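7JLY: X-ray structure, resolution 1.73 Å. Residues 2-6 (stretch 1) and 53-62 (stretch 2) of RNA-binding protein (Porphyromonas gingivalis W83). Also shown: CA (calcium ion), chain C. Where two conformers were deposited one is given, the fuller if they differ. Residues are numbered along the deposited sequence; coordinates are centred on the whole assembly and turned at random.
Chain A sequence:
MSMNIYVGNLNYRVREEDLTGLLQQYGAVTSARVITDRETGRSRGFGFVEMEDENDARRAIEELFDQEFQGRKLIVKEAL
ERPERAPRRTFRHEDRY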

# COMPACT_ATOMS: atom_id res chain seq x y z
N SER A 2 1.72 -11.93 -9.63
CA SER A 2 1.68 -11.21 -8.36
C SER A 2 2.49 -9.93 -8.46
O SER A 2 3.43 -9.86 -9.25
CB SER A 2 2.23 -12.09 -7.23
OG SER A 2 1.40 -12.02 -6.09
N MET A 3 2.14 -8.92 -7.66
CA MET A 3 3.02 -7.77 -7.49
C MET A 3 2.92 -7.23 -6.07
O MET A 3 1.83 -7.07 -5.53
CB MET A 3 2.72 -6.65 -8.50
CG MET A 3 3.59 -5.41 -8.27
SD MET A 3 3.64 -4.22 -9.63
CE MET A 3 4.33 -5.24 -10.94
N ASN A 4 4.09 -6.95 -5.50
CA ASN A 4 4.22 -6.29 -4.21
C ASN A 4 4.25 -4.79 -4.44
O ASN A 4 4.99 -4.31 -5.31
CB ASN A 4 5.50 -6.77 -3.51
CG ASN A 4 5.51 -6.50 -2.00
OD1 ASN A 4 4.47 -6.40 -1.35
ND2 ASN A 4 6.72 -6.40 -1.44
N ILE A 5 3.44 -4.05 -3.68
CA ILE A 5 3.33 -2.61 -3.86
C ILE A 5 3.71 -1.91 -2.58
O ILE A 5 3.16 -2.21 -1.52
CB ILE A 5 1.89 -2.19 -4.24
CG1 ILE A 5 1.42 -2.98 -5.47
CG2 ILE A 5 1.83 -0.68 -4.51
CD1 ILE A 5 0.01 -2.66 -5.89
N TYR A 6 4.66 -1.00 -2.69
CA TYR A 6 5.06 -0.13 -1.59
C TYR A 6 4.09 1.04 -1.50
O TYR A 6 3.85 1.70 -2.50
CB TYR A 6 6.49 0.39 -1.82
CG TYR A 6 7.08 1.24 -0.71
CD1 TYR A 6 6.78 2.60 -0.61
CD2 TYR A 6 7.97 0.70 0.22
CE1 TYR A 6 7.34 3.39 0.39
CE2 TYR A 6 8.54 1.48 1.22
CZ TYR A 6 8.22 2.83 1.30
OH TYR A 6 8.77 3.62 2.29
N ASP A 53 -2.71 -10.03 -9.49
CA ASP A 53 -2.51 -9.78 -10.92
C ASP A 53 -1.58 -8.59 -11.15
O ASP A 53 -1.92 -7.46 -10.78
CB ASP A 53 -3.87 -9.53 -11.60
CG ASP A 53 -3.76 -9.42 -13.11
OD1 ASP A 53 -3.75 -10.48 -13.78
OD2 ASP A 53 -3.70 -8.29 -13.64
N GLU A 54 -0.42 -8.84 -11.75
CA GLU A 54 0.55 -7.79 -12.03
C GLU A 54 -0.03 -6.64 -12.83
O GLU A 54 0.34 -5.48 -12.64
CB GLU A 54 1.73 -8.36 -12.81
CG GLU A 54 2.96 -8.59 -11.99
CD GLU A 54 4.20 -8.76 -12.85
OE1 GLU A 54 4.09 -8.63 -14.09
OE2 GLU A 54 5.29 -9.01 -12.28
N ASN A 55 -0.94 -6.96 -13.75
CA ASN A 55 -1.49 -5.94 -14.63
C ASN A 55 -2.38 -4.97 -13.85
O ASN A 55 -2.28 -3.75 -14.02
CB ASN A 55 -2.26 -6.58 -15.77
CG ASN A 55 -2.68 -5.58 -16.82
OD1 ASN A 55 -3.68 -4.88 -16.65
ND2 ASN A 55 -1.91 -5.49 -17.91
N ASP A 56 -3.22 -5.50 -12.97
CA ASP A 56 -4.04 -4.65 -12.11
C ASP A 56 -3.18 -3.80 -11.16
O ASP A 56 -3.53 -2.65 -10.88
CB ASP A 56 -5.04 -5.51 -11.32
CG ASP A 56 -6.17 -6.04 -12.21
OD1 ASP A 56 -6.47 -5.42 -13.24
OD2 ASP A 56 -6.75 -7.09 -11.87
N ALA A 57 -2.08 -4.36 -10.66
CA ALA A 57 -1.18 -3.64 -9.77
C ALA A 57 -0.54 -2.45 -10.49
O ALA A 57 -0.51 -1.33 -9.96
CB ALA A 57 -0.09 -4.57 -9.24
N ARG A 58 -0.04 -2.68 -11.70
CA ARG A 58 0.54 -1.60 -12.50
C ARG A 58 -0.51 -0.53 -12.79
O ARG A 58 -0.20 0.67 -12.80
CB ARG A 58 1.13 -2.14 -13.80
CG ARG A 58 2.30 -3.07 -13.56
CD ARG A 58 3.12 -3.36 -14.82
NE ARG A 58 4.28 -4.21 -14.52
CZ ARG A 58 4.28 -5.53 -14.65
NH1 ARG A 58 3.19 -6.17 -15.07
NH2 ARG A 58 5.37 -6.23 -14.35
N ARG A 59 -1.75 -0.95 -13.03
CA ARG A 59 -2.84 -0.01 -13.25
C ARG A 59 -3.09 0.83 -12.00
O ARG A 59 -3.29 2.04 -12.07
CB ARG A 59 -4.11 -0.75 -13.66
CG ARG A 59 -5.37 0.09 -13.54
CD ARG A 59 -6.61 -0.77 -13.78
NE ARG A 59 -6.67 -1.22 -15.17
CZ ARG A 59 -7.21 -0.49 -16.14
NH1 ARG A 59 -7.71 0.71 -15.86
NH2 ARG A 59 -7.24 -0.96 -17.38
N ALA A 60 -3.07 0.17 -10.83
CA ALA A 60 -3.32 0.90 -9.58
C ALA A 60 -2.23 1.94 -9.36
O ALA A 60 -2.51 3.08 -8.99
CB ALA A 60 -3.39 -0.06 -8.40
N ILE A 61 -0.98 1.56 -9.60
CA ILE A 61 0.12 2.49 -9.41
C ILE A 61 -0.01 3.69 -10.36
O ILE A 61 0.21 4.84 -9.96
CB ILE A 61 1.48 1.78 -9.63
CG1 ILE A 61 1.76 0.84 -8.46
CG2 ILE A 61 2.62 2.80 -9.82
CD1 ILE A 61 2.73 -0.28 -8.78
N GLU A 62 -0.41 3.43 -11.59
CA GLU A 62 -0.52 4.49 -12.60
C GLU A 62 -1.64 5.48 -12.25
O GLU A 62 -1.50 6.69 -12.42
CB GLU A 62 -0.77 3.88 -13.98
CG GLU A 62 -1.02 4.89 -15.10
CD GLU A 62 0.25 5.58 -15.57
OE1 GLU A 62 1.36 5.15 -15.17
OE2 GLU A 62 0.14 6.57 -16.34
CA CA C . 7.65 -9.09 -11.07
O HOH W 1 0.64 -11.32 -12.23
O HOH W 2 7.77 -6.85 -12.23
O HOH W 3 7.57 -7.52 -9.21
O HOH W 4 7.13 -9.95 -13.09

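Asp53 sits right before the helix and caps its first turn. Asp53 OD2 accepts from Asp56 N at 2.9 Å, and Asp53 O accepts from Ala57 N at 3.1 Å. The nearest CA atoms across the stretches are Ser2 CA and Asp53 CA, 5.1 Å apart.

Glu54 opens the helix. Its CB points sideways, and Glu54 CG lies 3.1 Å from Ser2 O, a tight packing contact. Water 1 links the backbones: it accepts from Ser2 N at 2.9 Å and from Glu54 N at 2.7 Å. No direct hydrogen bond crosses between the stretches. The Glu54 carboxylate has two partners. Glu54 OE1 forms a salt bridge with Arg58 NH2 at 2.7 Å and accepts from Arg58 NH1 at 2.8 Å. Glu54 OE2 binds the calcium ion CA at 2.7 Å, and waters 2, 3 and 4 also bind the metal.

Asn55 and Asp56 do not touch the strand.

Ala57 points toward it. Its CB packs against both inward-pointing strand residues: Ala57 CB lies 3.6 Å from Met3 CB and 3.9 Å from Ile5 CD1. Met3 and Ile5 both point toward the helix, while Asn4 between them points away, as expected for alternating residues of a strand.

Arg58 starts away from the strand, but its end comes nearer. Met3 CE lies over one face of the guanidinium, 3.7 Å from Arg58 NH2. Met3 CE is also 3.8 Å from Glu54 CG, so it packs against both partners of the salt bridge.

Arg59 makes no contact. Ala60 points toward the strand but stays beyond contact range.

Ile61, one turn after Ala57, meets the same two residues. Ile61 CD1 is 4.1 Å from Met3 SD, and Ile61 CG1 is 4.2 Å from Ile5 CG2. Glu62 is out of reach.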